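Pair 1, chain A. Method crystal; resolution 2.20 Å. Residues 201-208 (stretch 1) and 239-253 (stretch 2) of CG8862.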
# COMPACT_ATOMS: atom_id res chain seq x y z
N HIS A 201 -18.62 -23.18 25.01
CA HIS A 201 -17.37 -22.94 24.27
C HIS A 201 -17.55 -22.33 22.87
O HIS A 201 -16.63 -22.37 22.04
CB HIS A 201 -16.48 -24.19 24.30
CG HIS A 201 -16.06 -24.57 25.68
ND1 HIS A 201 -16.77 -25.46 26.46
CD2 HIS A 201 -15.04 -24.13 26.45
CE1 HIS A 201 -16.19 -25.58 27.63
NE2 HIS A 201 -15.13 -24.79 27.66
N LYS A 202 -18.71 -21.73 22.64
CA LYS A 202 -19.07 -21.22 21.32
C LYS A 202 -18.34 -19.93 20.97
O LYS A 202 -18.08 -19.07 21.82
CB LYS A 202 -20.59 -21.04 21.20
CG LYS A 202 -21.39 -22.34 21.34
CD LYS A 202 -22.88 -22.05 21.45
CE LYS A 202 -23.67 -23.30 21.83
NZ LYS A 202 -23.61 -24.34 20.76
N LEU A 203 -18.02 -19.79 19.70
CA LEU A 203 -17.34 -18.62 19.21
C LEU A 203 -18.24 -17.88 18.22
O LEU A 203 -18.87 -18.50 17.37
CB LEU A 203 -16.00 -19.01 18.58
CG LEU A 203 -15.03 -19.80 19.48
CD1 LEU A 203 -13.76 -20.18 18.73
CD2 LEU A 203 -14.67 -19.02 20.74
N HIS A 204 -18.32 -16.56 18.36
CA HIS A 204 -19.17 -15.74 17.51
C HIS A 204 -18.36 -14.62 16.90
O HIS A 204 -17.72 -13.86 17.62
CB HIS A 204 -20.33 -15.13 18.31
CG HIS A 204 -21.12 -16.14 19.07
ND1 HIS A 204 -22.35 -16.60 18.64
CD2 HIS A 204 -20.86 -16.80 20.23
CE1 HIS A 204 -22.81 -17.48 19.51
NE2 HIS A 204 -21.93 -17.61 20.48
N MET A 205 -18.42 -14.50 15.59
CA MET A 205 -17.67 -13.44 14.89
C MET A 205 -18.55 -12.32 14.34
O MET A 205 -19.64 -12.58 13.84
CB MET A 205 -16.83 -14.04 13.76
CG MET A 205 -16.03 -13.02 12.98
SD MET A 205 -15.00 -13.80 11.76
CE MET A 205 -13.65 -14.41 12.76
N GLU A 206 -18.07 -11.09 14.44
CA GLU A 206 -18.68 -9.94 13.78
C GLU A 206 -17.60 -9.21 13.00
O GLU A 206 -16.45 -9.17 13.42
CB GLU A 206 -19.31 -8.96 14.80
CG GLU A 206 -20.44 -9.54 15.63
CD GLU A 206 -21.15 -8.51 16.50
OE1 GLU A 206 -20.80 -7.31 16.48
OE2 GLU A 206 -22.06 -8.92 17.24
N SER A 207 -17.95 -8.64 11.85
CA SER A 207 -17.00 -7.81 11.12
C SER A 207 -17.69 -6.68 10.39
O SER A 207 -18.74 -6.88 9.76
CB SER A 207 -16.13 -8.63 10.17
OG SER A 207 -16.91 -9.42 9.31
N TYR A 208 -17.08 -5.50 10.46
CA TYR A 208 -17.65 -4.26 9.96
C TYR A 208 -16.60 -3.55 9.11
O TYR A 208 -15.42 -3.63 9.41
CB TYR A 208 -18.02 -3.33 11.12
CG TYR A 208 -19.02 -3.91 12.09
CD1 TYR A 208 -20.37 -3.57 12.01
CD2 TYR A 208 -18.61 -4.79 13.10
CE1 TYR A 208 -21.29 -4.10 12.90
CE2 TYR A 208 -19.52 -5.32 13.98
CZ TYR A 208 -20.85 -4.97 13.88
OH TYR A 208 -21.75 -5.52 14.75
N PHE A 239 -7.42 -12.80 9.63
CA PHE A 239 -7.85 -12.58 11.02
C PHE A 239 -8.27 -13.89 11.67
O PHE A 239 -8.88 -14.76 11.01
CB PHE A 239 -8.99 -11.54 11.10
CG PHE A 239 -8.70 -10.28 10.34
CD1 PHE A 239 -7.78 -9.35 10.83
CD2 PHE A 239 -9.34 -10.02 9.14
CE1 PHE A 239 -7.50 -8.18 10.11
CE2 PHE A 239 -9.06 -8.87 8.41
CZ PHE A 239 -8.14 -7.93 8.92
N PHE A 240 -7.91 -14.04 12.94
CA PHE A 240 -8.30 -15.20 13.72
C PHE A 240 -7.95 -16.50 12.97
O PHE A 240 -8.75 -17.44 12.90
CB PHE A 240 -9.79 -15.10 14.10
CG PHE A 240 -10.12 -13.86 14.91
CD1 PHE A 240 -9.96 -13.86 16.30
CD2 PHE A 240 -10.55 -12.70 14.29
CE1 PHE A 240 -10.23 -12.73 17.04
CE2 PHE A 240 -10.83 -11.56 15.03
CZ PHE A 240 -10.67 -11.57 16.41
N ASP A 241 -6.73 -16.53 12.42
CA ASP A 241 -6.22 -17.67 11.65
C ASP A 241 -6.20 -19.00 12.41
O ASP A 241 -6.22 -20.05 11.79
CB ASP A 241 -4.84 -17.35 11.01
CG ASP A 241 -3.70 -17.18 12.03
OD1 ASP A 241 -3.62 -17.96 13.01
OD2 ASP A 241 -2.85 -16.26 11.85
N GLN A 242 -6.17 -18.95 13.75
CA GLN A 242 -6.25 -20.16 14.58
C GLN A 242 -7.66 -20.76 14.65
O GLN A 242 -7.83 -21.90 15.05
CB GLN A 242 -5.71 -19.93 16.00
CG GLN A 242 -4.23 -19.51 16.07
CD GLN A 242 -3.30 -20.56 15.49
OE1 GLN A 242 -3.13 -21.64 16.07
NE2 GLN A 242 -2.70 -20.26 14.35
N ILE A 243 -8.68 -19.99 14.27
CA ILE A 243 -10.05 -20.48 14.20
C ILE A 243 -10.43 -20.91 12.78
O ILE A 243 -10.36 -20.11 11.85
CB ILE A 243 -11.07 -19.40 14.65
CG1 ILE A 243 -10.65 -18.81 16.00
CG2 ILE A 243 -12.50 -19.98 14.72
CD1 ILE A 243 -11.51 -17.64 16.47
N ASN A 244 -10.80 -22.17 12.61
CA ASN A 244 -11.46 -22.65 11.39
C ASN A 244 -12.87 -22.02 11.36
O ASN A 244 -13.63 -22.15 12.32
CB ASN A 244 -11.51 -24.19 11.40
CG ASN A 244 -12.28 -24.79 10.23
OD1 ASN A 244 -12.56 -24.15 9.21
ND2 ASN A 244 -12.61 -26.07 10.37
N ARG A 245 -13.21 -21.35 10.26
CA ARG A 245 -14.50 -20.64 10.15
C ARG A 245 -15.70 -21.58 10.20
O ARG A 245 -16.83 -21.15 10.47
CB ARG A 245 -14.55 -19.79 8.87
CG ARG A 245 -13.50 -18.70 8.77
CD ARG A 245 -14.01 -17.32 9.17
NE ARG A 245 -12.90 -16.48 9.60
CZ ARG A 245 -12.26 -15.61 8.83
NH1 ARG A 245 -12.64 -15.39 7.57
NH2 ARG A 245 -11.25 -14.92 9.34
N LYS A 246 -15.45 -22.87 9.95
CA LYS A 246 -16.48 -23.89 10.05
C LYS A 246 -16.80 -24.23 11.50
O LYS A 246 -17.77 -24.94 11.77
CB LYS A 246 -16.06 -25.15 9.29
CG LYS A 246 -15.99 -24.96 7.78
CD LYS A 246 -15.92 -26.31 7.06
CE LYS A 246 -16.03 -26.14 5.55
NZ LYS A 246 -14.90 -25.34 5.00
N GLN A 247 -15.99 -23.73 12.43
CA GLN A 247 -16.24 -23.96 13.85
C GLN A 247 -16.77 -22.73 14.60
O GLN A 247 -16.94 -22.76 15.82
CB GLN A 247 -15.00 -24.53 14.55
CG GLN A 247 -14.98 -26.05 14.58
CD GLN A 247 -13.62 -26.60 14.98
OE1 GLN A 247 -12.58 -26.05 14.61
NE2 GLN A 247 -13.63 -27.70 15.73
N LEU A 248 -17.03 -21.65 13.87
CA LEU A 248 -17.74 -20.52 14.44
C LEU A 248 -19.20 -20.92 14.61
O LEU A 248 -19.69 -21.83 13.93
CB LEU A 248 -17.62 -19.29 13.54
CG LEU A 248 -16.26 -18.59 13.52
CD1 LEU A 248 -16.19 -17.51 12.45
CD2 LEU A 248 -15.92 -18.03 14.91
N THR A 249 -19.90 -20.27 15.53
CA THR A 249 -21.31 -20.56 15.72
C THR A 249 -22.14 -19.59 14.90
O THR A 249 -23.07 -19.99 14.20
CB THR A 249 -21.70 -20.55 17.21
OG1 THR A 249 -21.01 -21.62 17.88
CG2 THR A 249 -23.20 -20.75 17.39
N THR A 250 -21.78 -18.31 14.96
CA THR A 250 -22.42 -17.29 14.13
C THR A 250 -21.39 -16.34 13.55
O THR A 250 -20.32 -16.14 14.12
CB THR A 250 -23.46 -16.43 14.90
OG1 THR A 250 -22.80 -15.71 15.94
CG2 THR A 250 -24.59 -17.29 15.49
N ILE A 251 -21.75 -15.77 12.41
CA ILE A 251 -20.97 -14.71 11.78
C ILE A 251 -21.96 -13.62 11.45
O ILE A 251 -22.93 -13.85 10.72
CB ILE A 251 -20.32 -15.20 10.48
CG1 ILE A 251 -19.41 -16.41 10.75
CG2 ILE A 251 -19.60 -14.05 9.80
CD1 ILE A 251 -18.73 -16.99 9.50
N ASN A 252 -21.71 -12.43 11.99
CA ASN A 252 -22.63 -11.30 11.87
C ASN A 252 -24.08 -11.70 12.17
O ASN A 252 -24.99 -11.38 11.41
CB ASN A 252 -22.50 -10.61 10.51
CG ASN A 252 -21.19 -9.83 10.39
OD1 ASN A 252 -20.76 -9.17 11.33
ND2 ASN A 252 -20.55 -9.92 9.22
N GLY A 253 -24.27 -12.43 13.27
CA GLY A 253 -25.60 -12.83 13.72
C GLY A 253 -26.25 -13.94 12.92
O GLY A 253 -27.43 -14.20 13.09
O HOH W 1 -21.93 -13.18 15.34

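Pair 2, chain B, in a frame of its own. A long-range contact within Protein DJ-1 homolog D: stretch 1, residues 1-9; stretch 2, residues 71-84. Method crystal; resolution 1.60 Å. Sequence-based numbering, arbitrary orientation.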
# COMPACT_ATOMS: atom_id res chain seq x y z
N ASN B 1 5.17 33.96 19.95
CA ASN B 1 5.50 34.98 20.99
C ASN B 1 4.52 36.14 20.97
O ASN B 1 3.61 36.21 21.81
CB ASN B 1 6.93 35.50 20.78
CG ASN B 1 7.29 36.62 21.74
OD1 ASN B 1 7.19 36.46 22.96
ND2 ASN B 1 7.71 37.76 21.20
N SER B 2 4.69 37.06 20.02
CA SER B 2 3.81 38.22 19.93
C SER B 2 2.66 38.01 18.94
O SER B 2 1.85 38.91 18.73
CB SER B 2 4.61 39.46 19.53
OG SER B 2 5.26 39.27 18.28
N ARG B 3 2.59 36.83 18.34
CA ARG B 3 1.52 36.52 17.39
C ARG B 3 1.03 35.09 17.61
O ARG B 3 1.80 34.21 17.98
CB ARG B 3 2.01 36.68 15.94
CG ARG B 3 2.29 38.12 15.51
CD ARG B 3 1.01 38.95 15.44
NE ARG B 3 1.25 40.32 14.99
CZ ARG B 3 1.77 41.28 15.75
NH1 ARG B 3 2.11 41.04 17.01
NH2 ARG B 3 1.95 42.49 15.24
N THR B 4 -0.26 34.88 17.38
CA THR B 4 -0.85 33.56 17.54
C THR B 4 -1.74 33.26 16.34
O THR B 4 -2.64 34.03 16.01
CB THR B 4 -1.68 33.48 18.84
OG1 THR B 4 -0.84 33.83 19.95
CG2 THR B 4 -2.22 32.08 19.06
N VAL B 5 -1.49 32.12 15.70
CA VAL B 5 -2.24 31.72 14.52
C VAL B 5 -2.98 30.41 14.73
O VAL B 5 -2.51 29.52 15.45
CB VAL B 5 -1.28 31.56 13.31
CG1 VAL B 5 -2.00 30.89 12.15
CG2 VAL B 5 -0.75 32.93 12.89
N LEU B 6 -4.15 30.29 14.11
CA LEU B 6 -4.96 29.09 14.21
C LEU B 6 -4.96 28.37 12.86
O LEU B 6 -5.09 29.01 11.82
CB LEU B 6 -6.40 29.46 14.59
CG LEU B 6 -7.39 28.31 14.78
CD1 LEU B 6 -6.98 27.49 16.00
CD2 LEU B 6 -8.80 28.86 14.97
N ILE B 7 -4.79 27.05 12.88
CA ILE B 7 -4.82 26.27 11.64
C ILE B 7 -6.06 25.39 11.69
O ILE B 7 -6.26 24.63 12.65
CB ILE B 7 -3.55 25.38 11.47
CG1 ILE B 7 -2.30 26.26 11.37
CG2 ILE B 7 -3.69 24.53 10.21
CD1 ILE B 7 -1.01 25.48 11.11
N LEU B 8 -6.90 25.52 10.67
CA LEU B 8 -8.14 24.75 10.57
C LEU B 8 -7.84 23.40 9.93
O LEU B 8 -7.73 23.29 8.71
CB LEU B 8 -9.15 25.54 9.74
CG LEU B 8 -10.50 24.88 9.41
CD1 LEU B 8 -11.21 24.48 10.69
CD2 LEU B 8 -11.34 25.87 8.62
N CYS B 9 -7.74 22.37 10.77
CA CYS B 9 -7.42 21.02 10.31
C CYS B 9 -8.63 20.11 10.14
O CYS B 9 -9.72 20.40 10.62
CB CYS B 9 -6.44 20.36 11.28
SG CYS B 9 -4.92 21.29 11.57
N THR B 71 -8.23 22.43 21.14
CA THR B 71 -9.59 21.91 21.08
C THR B 71 -10.54 22.87 20.37
O THR B 71 -10.83 23.96 20.87
CB THR B 71 -10.11 21.61 22.50
OG1 THR B 71 -9.17 20.75 23.17
CG2 THR B 71 -11.47 20.93 22.45
N PHE B 72 -11.04 22.45 19.22
CA PHE B 72 -11.95 23.24 18.39
C PHE B 72 -13.09 23.89 19.18
O PHE B 72 -13.33 25.09 19.05
CB PHE B 72 -12.53 22.35 17.29
CG PHE B 72 -13.35 23.10 16.28
CD1 PHE B 72 -14.67 23.45 16.56
CD2 PHE B 72 -12.80 23.47 15.06
CE1 PHE B 72 -15.43 24.18 15.64
CE2 PHE B 72 -13.55 24.20 14.13
CZ PHE B 72 -14.86 24.55 14.42
N ASP B 73 -13.79 23.09 19.97
CA ASP B 73 -14.92 23.55 20.76
C ASP B 73 -14.57 24.60 21.81
O ASP B 73 -15.46 25.29 22.33
CB ASP B 73 -15.58 22.33 21.43
CG ASP B 73 -16.83 22.68 22.21
OD1 ASP B 73 -16.72 23.39 23.23
OD2 ASP B 73 -17.93 22.25 21.80
N GLU B 74 -13.29 24.75 22.11
CA GLU B 74 -12.83 25.71 23.11
C GLU B 74 -12.09 26.90 22.52
O GLU B 74 -11.46 27.67 23.25
CB GLU B 74 -11.94 25.00 24.13
CG GLU B 74 -12.68 24.04 25.04
CD GLU B 74 -11.75 23.09 25.77
OE1 GLU B 74 -10.66 23.52 26.18
OE2 GLU B 74 -12.13 21.91 25.94
N VAL B 75 -12.17 27.05 21.20
CA VAL B 75 -11.49 28.14 20.51
C VAL B 75 -12.06 29.53 20.80
O VAL B 75 -13.27 29.75 20.75
CB VAL B 75 -11.53 27.93 18.97
CG1 VAL B 75 -11.01 29.17 18.26
CG2 VAL B 75 -10.69 26.72 18.60
N ASP B 76 -11.16 30.47 21.10
CA ASP B 76 -11.54 31.85 21.36
C ASP B 76 -10.85 32.69 20.28
O ASP B 76 -9.70 33.09 20.44
CB ASP B 76 -11.06 32.30 22.74
CG ASP B 76 -11.37 33.76 23.02
OD1 ASP B 76 -10.97 34.27 24.08
OD2 ASP B 76 -12.04 34.40 22.17
N LEU B 77 -11.56 32.94 19.18
CA LEU B 77 -11.01 33.70 18.06
C LEU B 77 -10.35 35.03 18.41
O LEU B 77 -9.45 35.47 17.70
CB LEU B 77 -12.10 33.93 17.01
CG LEU B 77 -12.59 32.67 16.29
CD1 LEU B 77 -13.66 33.04 15.27
CD2 LEU B 77 -11.42 31.98 15.60
N SER B 78 -10.80 35.67 19.48
CA SER B 78 -10.22 36.95 19.87
C SER B 78 -8.74 36.80 20.22
O SER B 78 -8.01 37.79 20.26
CB SER B 78 -10.97 37.54 21.07
OG SER B 78 -10.77 36.76 22.24
N LYS B 79 -8.31 35.57 20.45
CA LYS B 79 -6.92 35.29 20.81
C LYS B 79 -6.03 35.00 19.60
O LYS B 79 -4.82 34.84 19.74
CB LYS B 79 -6.85 34.10 21.77
CG LYS B 79 -7.63 34.28 23.07
CD LYS B 79 -7.01 35.35 23.96
CE LYS B 79 -7.77 35.45 25.28
NZ LYS B 79 -7.16 36.44 26.23
N TYR B 80 -6.63 34.94 18.41
CA TYR B 80 -5.86 34.64 17.21
C TYR B 80 -5.70 35.84 16.28
O TYR B 80 -6.63 36.61 16.07
CB TYR B 80 -6.52 33.48 16.47
CG TYR B 80 -6.51 32.21 17.29
CD1 TYR B 80 -5.33 31.49 17.47
CD2 TYR B 80 -7.66 31.79 17.96
CE1 TYR B 80 -5.29 30.38 18.31
CE2 TYR B 80 -7.63 30.68 18.80
CZ TYR B 80 -6.45 29.98 18.97
OH TYR B 80 -6.41 28.90 19.82
N ASP B 81 -4.49 35.97 15.74
CA ASP B 81 -4.16 37.07 14.84
C ASP B 81 -4.33 36.68 13.38
O ASP B 81 -4.47 37.55 12.51
CB ASP B 81 -2.72 37.52 15.09
CG ASP B 81 -2.49 37.94 16.53
OD1 ASP B 81 -3.16 38.90 16.97
OD2 ASP B 81 -1.66 37.32 17.21
N GLY B 82 -4.30 35.38 13.10
CA GLY B 82 -4.45 34.92 11.73
C GLY B 82 -4.96 33.50 11.65
O GLY B 82 -4.90 32.75 12.62
N LEU B 83 -5.45 33.12 10.47
CA LEU B 83 -5.99 31.79 10.24
C LEU B 83 -5.38 31.17 8.99
O LEU B 83 -5.19 31.85 7.98
CB LEU B 83 -7.51 31.86 10.06
CG LEU B 83 -8.24 30.57 9.66
CD1 LEU B 83 -8.16 29.56 10.81
CD2 LEU B 83 -9.69 30.89 9.32
N VAL B 84 -5.06 29.88 9.07
CA VAL B 84 -4.49 29.15 7.94
C VAL B 84 -5.43 27.99 7.62
O VAL B 84 -5.87 27.28 8.53
CB VAL B 84 -3.09 28.58 8.27
CG1 VAL B 84 -2.55 27.79 7.08
CG2 VAL B 84 -2.15 29.72 8.62

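In both pairs a strand of stretch 1 lies parallel to the end of stretch 2, which arrives at the strand from a loop, and 14 central residues superpose with an RMSD of 0.9 Å. The backbone ladder begins identically. The amide N of T249(A) donates to O of L203(A) at 2.8 Å, and in pair 2 N of D81(B) donates to O of T4(B) at 2.7 Å. On the next rung N of M205(A) donates to O of T250(A) at 2.9 Å, as N of L6(B) does to O of G82(B) at 3.0 Å. The third again runs the other way: N of N252(A) to O of M205(A), 2.8 Å, and N of V84(B) to O of L6(B), 2.9 Å. This alternation is typical of parallel strands, in which one residue uses both its N and its O toward the same neighbour; M205(A) and L6(B) fill that role.

The fourth rung differs. In pair 2 the strand continues, and N of L8(B) donates to O of V84(B) at 3.0 Å. In pair 1 N252(A) has left the strand with positive phi and psi, a conformation asparagine tolerates better than most residues, and its side chain replaces the backbone acceptor: N of S207(A) donates to OD1 of N252(A) at 2.9 Å. The matched CA atoms of N252(A) and V84(B) have by then drifted 1.9 Å apart.

M205(A) and L6(B) also carry the largest covered areas of their pairs. Methionine, long and flexible, extends with chi1 and chi2 both t: its CB meets CD1 of L248(A) at 3.8 Å, its CE reaches CD2 of F240(A) at 3.9 Å, and its SD lies over one face of the R245(A) guanidinium. Leucine is shorter and branched. CB of L6(B) sits over the face of the Y80(B) ring, 3.9 Å from its centroid, while CD2 of L6(B) touches CG1 of V75(B) at 4.0 Å and CD2 of L77(B) at 4.1 Å. L248(A) and Y80(B) are matched positions, so an aliphatic branch and an aromatic face serve alike as the surface beneath the central side chain.

At the matched positions H204(A) and V5(B) the chemistry diverges. ND1 of H204(A) and OG1 of T250(A) share a hydrogen bond of 2.9 Å, a polar pairing suited to a partly exposed site. A water extends it, bonding to OG1 of T250(A) at 2.7 Å and to O of M205(A) at 2.8 Å. V5(B) is buried and faces G82(B), which has no side chain; CG1 of V5(B) instead packs on CG2 of V84(B) at 3.7 Å.

T249(A) and D81(B) both point toward stretch 1. The threonine offers OG1, 3.4 Å from CB of K202(A), and its CB lies over one face of the H204(A) ring. The aspartate, with a carboxylate that can reach the backbone, accepts from N of T4(B) through OD2 at 2.8 Å, adding a bond before the ladder's first rung.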